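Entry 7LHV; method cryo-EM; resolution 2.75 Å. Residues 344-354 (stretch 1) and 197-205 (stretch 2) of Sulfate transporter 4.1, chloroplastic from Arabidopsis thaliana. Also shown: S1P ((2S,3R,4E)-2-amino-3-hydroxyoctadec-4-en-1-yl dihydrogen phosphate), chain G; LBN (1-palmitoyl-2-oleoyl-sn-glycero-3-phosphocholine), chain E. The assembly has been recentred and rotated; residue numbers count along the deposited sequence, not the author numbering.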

# COMPACT_ATOMS: atom_id res chain seq x y z
N ALA A 344 12.20 7.67 12.50
CA ALA A 344 12.27 7.18 13.86
C ALA A 344 11.66 5.79 13.99
O ALA A 344 12.12 4.99 14.80
CB ALA A 344 11.57 8.15 14.81
N ILE A 345 10.63 5.49 13.19
CA ILE A 345 10.05 4.16 13.23
C ILE A 345 11.00 3.15 12.60
O ILE A 345 11.11 2.01 13.06
CB ILE A 345 8.67 4.15 12.54
CG1 ILE A 345 7.69 5.02 13.33
CG2 ILE A 345 8.14 2.74 12.41
CD1 ILE A 345 6.39 5.25 12.61
N LEU A 346 11.72 3.56 11.56
CA LEU A 346 12.50 2.60 10.78
C LEU A 346 13.93 2.47 11.27
O LEU A 346 14.48 1.37 11.27
CB LEU A 346 12.49 3.01 9.30
CG LEU A 346 11.15 2.85 8.59
CD1 LEU A 346 11.24 3.40 7.18
CD2 LEU A 346 10.72 1.40 8.56
N GLU A 347 14.55 3.57 11.70
CA GLU A 347 15.96 3.56 12.08
C GLU A 347 16.15 3.53 13.59
O GLU A 347 16.81 2.62 14.11
CB GLU A 347 16.67 4.78 11.48
CG GLU A 347 16.76 4.73 9.96
CD GLU A 347 17.45 5.95 9.39
OE1 GLU A 347 17.74 6.89 10.16
OE2 GLU A 347 17.70 5.97 8.17
N SER A 348 15.60 4.51 14.31
CA SER A 348 15.85 4.60 15.75
C SER A 348 15.32 3.38 16.49
O SER A 348 15.99 2.83 17.37
CB SER A 348 15.23 5.88 16.31
OG SER A 348 15.17 5.84 17.72
N VAL A 349 14.10 2.95 16.16
CA VAL A 349 13.53 1.77 16.81
C VAL A 349 14.33 0.53 16.44
O VAL A 349 14.52 -0.37 17.28
CB VAL A 349 12.05 1.63 16.44
CG1 VAL A 349 11.50 0.31 16.93
CG2 VAL A 349 11.26 2.78 17.03
N GLY A 350 14.82 0.45 15.21
CA GLY A 350 15.67 -0.67 14.83
C GLY A 350 16.95 -0.72 15.63
O GLY A 350 17.38 -1.79 16.06
N ILE A 351 17.59 0.44 15.83
CA ILE A 351 18.80 0.49 16.65
C ILE A 351 18.49 0.07 18.08
O ILE A 351 19.25 -0.70 18.69
CB ILE A 351 19.41 1.90 16.61
CG1 ILE A 351 19.77 2.29 15.18
CG2 ILE A 351 20.64 1.97 17.49
CD1 ILE A 351 20.08 3.76 15.01
N ALA A 352 17.38 0.55 18.63
CA ALA A 352 17.02 0.18 19.99
C ALA A 352 16.79 -1.32 20.12
O ALA A 352 17.26 -1.95 21.07
CB ALA A 352 15.77 0.94 20.44
N LYS A 353 16.08 -1.92 19.15
CA LYS A 353 15.81 -3.35 19.20
C LYS A 353 17.08 -4.17 19.05
O LYS A 353 17.27 -5.17 19.76
CB LYS A 353 14.79 -3.73 18.13
CG LYS A 353 13.35 -3.53 18.54
CD LYS A 353 12.39 -4.11 17.51
CE LYS A 353 12.42 -3.31 16.22
NZ LYS A 353 11.27 -3.63 15.34
N ALA A 354 17.97 -3.77 18.14
CA ALA A 354 19.23 -4.49 17.97
C ALA A 354 20.07 -4.42 19.24
O ALA A 354 20.63 -5.43 19.67
CB ALA A 354 20.00 -3.93 16.78
C1 S1P G . -6.64 -1.60 13.27
O1 S1P G . -5.79 -2.76 13.39
C2 S1P G . -6.77 -1.46 11.77
N2 S1P G . -5.75 -2.29 11.14
C3 S1P G . -6.53 -0.05 11.23
O3 S1P G . -5.69 -0.24 10.10
C4 S1P G . -5.87 0.86 12.21
C5 S1P G . -5.65 2.14 12.02
C6 S1P G . -5.96 3.01 10.85
C7 S1P G . -4.96 2.96 9.71
C8 S1P G . -5.63 3.01 8.37
C9 S1P G . -5.12 4.10 7.46
C10 S1P G . -3.86 3.71 6.72
C11 S1P G . -3.44 4.69 5.65
C12 S1P G . -2.38 4.15 4.71
C13 S1P G . -2.05 2.70 4.93
C14 S1P G . -0.67 2.30 4.47
C15 S1P G . 0.04 3.37 3.67
C16 S1P G . 1.47 3.62 4.11
P22 S1P G . -6.26 -4.27 13.57
O23 S1P G . -7.62 -4.28 14.23
O24 S1P G . -6.41 -4.82 12.18
O25 S1P G . -5.25 -4.99 14.33
C1 LBN E . -3.68 -1.98 15.92
P1 LBN E . -1.98 -3.84 16.73
C2 LBN E . -4.11 -0.82 16.79
C3 LBN E . -5.59 -0.55 16.70
C5 LBN E . -5.33 6.62 22.97
O1 LBN E . -2.32 -2.38 16.18
O2 LBN E . -2.18 -4.86 15.66
O3 LBN E . -2.71 -3.99 18.00
O4 LBN E . -0.44 -3.87 17.12
C25 LBN E . -6.22 1.67 16.24
O5 LBN E . -5.94 0.77 17.17
C26 LBN E . -7.38 2.53 16.59
O6 LBN E . -5.60 1.77 15.23
C27 LBN E . -7.24 3.94 16.03
C28 LBN E . -7.59 4.08 14.56
C29 LBN E . -6.74 5.10 13.84
C30 LBN E . -7.45 5.81 12.70
C31 LBN E . -6.51 6.52 11.74
C34 LBN E . -4.50 -1.29 19.16
O7 LBN E . -3.64 -1.04 18.16
C35 LBN E . -4.62 -0.13 20.09
O8 LBN E . -5.03 -2.36 19.34
C36 LBN E . -4.69 -0.57 21.54
C37 LBN E . -4.71 0.57 22.50
C38 LBN E . -4.91 1.89 21.84
C39 LBN E . -5.54 2.91 22.75
C40 LBN E . -4.75 3.18 24.00
C41 LBN E . -4.82 4.64 24.41
C42 LBN E . -5.62 5.43 23.43
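Stretch 2 197-205: LGWLIRFIS

What forms the apolar centre of the contact? Ile345 and Leu346, neighbours on the helix of stretch 1, receive Ile201 and Ile204. Ile345 CG2 lies 4.0 Å from Ile201 CB, and Leu346 CG is 3.8 Å from Ile201 CG2, so the Ile201 side chain meets both helix residues. Farther along stretch 2, Leu346 CD1 reaches Ile204 CD1 at 3.9 Å. The CA-to-CB bond of Leu346 points sideways, but its m, t rotamer brings the end of the side chain nearer to stretch 2.

How does the backbone of stretch 2 bring these residues to the helix? It is not a second long helix: a 3-10 segment ending at Leu200 leads into a type I turn from Ile201 to Ile204, closed by the hydrogen bond from Ile204 N to Ile201 O at 3.2 Å. Along this path Ile201 and Ile204 direct their CA-to-CB bonds toward stretch 1, while those of Trp199 and Phe203 point away. The Trp199 indole instead donates a hydrogen bond from NE1 to O1 of the lipid LBN at 3.1 Å.

Where do the two backbones come closest? Stretch 2 passes across the helix rather than running alongside it. The CA atoms of Ile345 and Gly198 are 6.4 Å apart, as are those of Leu346 and Arg202. Gly198 has no side chain, and its O sits 3.6 Å from Ile345 CG2.

What lies at the polar edge? The end of the Arg202 side chain comes nearer to the helix, its NH1 2.7 Å from Ile345 O and 3.6 Å from Val349 CG1. Ile345 CG2 covers one face of the guanidinium; over the opposite face stands Lys353 NZ, 4.2 Å from Arg202 NH1. The two like charges are close and gain nothing from each other; Lys353 NZ is hydrogen-bonded elsewhere in the structure.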

# COMPACT_ATOMS: atom_id res chain seq x y z
N LEU A 197 0.71 1.84 16.01
CA LEU A 197 0.59 1.83 14.56
C LEU A 197 1.94 1.82 13.86
O LEU A 197 2.02 2.18 12.68
CB LEU A 197 -0.22 3.04 14.09
CG LEU A 197 -1.73 2.96 14.28
CD1 LEU A 197 -2.34 4.34 14.16
CD2 LEU A 197 -2.33 2.02 13.26
N GLY A 198 3.00 1.40 14.55
CA GLY A 198 4.31 1.38 13.94
C GLY A 198 4.48 0.34 12.86
O GLY A 198 5.35 0.49 12.00
N TRP A 199 3.66 -0.71 12.87
CA TRP A 199 3.78 -1.76 11.87
C TRP A 199 3.35 -1.30 10.48
O TRP A 199 3.65 -1.98 9.50
CB TRP A 199 2.96 -2.98 12.29
CG TRP A 199 1.55 -2.65 12.65
CD1 TRP A 199 1.07 -2.37 13.89
CD2 TRP A 199 0.44 -2.55 11.75
NE1 TRP A 199 -0.27 -2.10 13.83
CE2 TRP A 199 -0.69 -2.21 12.53
CE3 TRP A 199 0.28 -2.71 10.38
CZ2 TRP A 199 -1.95 -2.02 11.97
CZ3 TRP A 199 -0.97 -2.54 9.82
CH2 TRP A 199 -2.07 -2.19 10.62
N LEU A 200 2.65 -0.17 10.38
CA LEU A 200 2.22 0.34 9.09
C LEU A 200 3.37 0.85 8.24
O LEU A 200 3.18 1.06 7.04
CB LEU A 200 1.19 1.46 9.27
CG LEU A 200 -0.28 1.06 9.25
CD1 LEU A 200 -1.14 2.23 9.67
CD2 LEU A 200 -0.68 0.55 7.88
N ILE A 201 4.54 1.05 8.83
CA ILE A 201 5.68 1.60 8.11
C ILE A 201 6.78 0.56 7.88
O ILE A 201 7.49 0.64 6.88
CB ILE A 201 6.24 2.83 8.85
CG1 ILE A 201 5.15 3.89 9.00
CG2 ILE A 201 7.41 3.44 8.11
CD1 ILE A 201 4.62 4.40 7.69
N ARG A 202 6.90 -0.44 8.76
CA ARG A 202 7.99 -1.40 8.70
C ARG A 202 7.91 -2.35 7.51
O ARG A 202 8.72 -3.27 7.43
CB ARG A 202 8.05 -2.20 10.00
CG ARG A 202 8.17 -1.33 11.24
CD ARG A 202 8.28 -2.17 12.50
NE ARG A 202 7.79 -1.45 13.67
CZ ARG A 202 8.44 -0.46 14.28
NH1 ARG A 202 9.64 -0.07 13.87
NH2 ARG A 202 7.88 0.14 15.32
N PHE A 203 6.95 -2.16 6.60
CA PHE A 203 6.93 -2.95 5.38
C PHE A 203 7.95 -2.47 4.36
O PHE A 203 8.18 -3.16 3.36
CB PHE A 203 5.53 -2.93 4.75
CG PHE A 203 5.19 -1.64 4.07
CD1 PHE A 203 4.61 -0.61 4.77
CD2 PHE A 203 5.44 -1.47 2.72
CE1 PHE A 203 4.29 0.58 4.15
CE2 PHE A 203 5.13 -0.28 2.10
CZ PHE A 203 4.55 0.74 2.81
N ILE A 204 8.57 -1.31 4.58
CA ILE A 204 9.52 -0.77 3.62
C ILE A 204 10.80 -1.58 3.66
O ILE A 204 11.36 -1.83 4.74
CB ILE A 204 9.78 0.72 3.91
CG1 ILE A 204 8.47 1.50 3.87
CG2 ILE A 204 10.76 1.29 2.90
CD1 ILE A 204 8.59 2.91 4.38
N SER A 205 11.27 -2.01 2.49
CA SER A 205 12.43 -2.87 2.42
C SER A 205 13.68 -2.14 2.89
O SER A 205 13.78 -0.91 2.79
CB SER A 205 12.63 -3.39 1.00
OG SER A 205 12.98 -2.33 0.12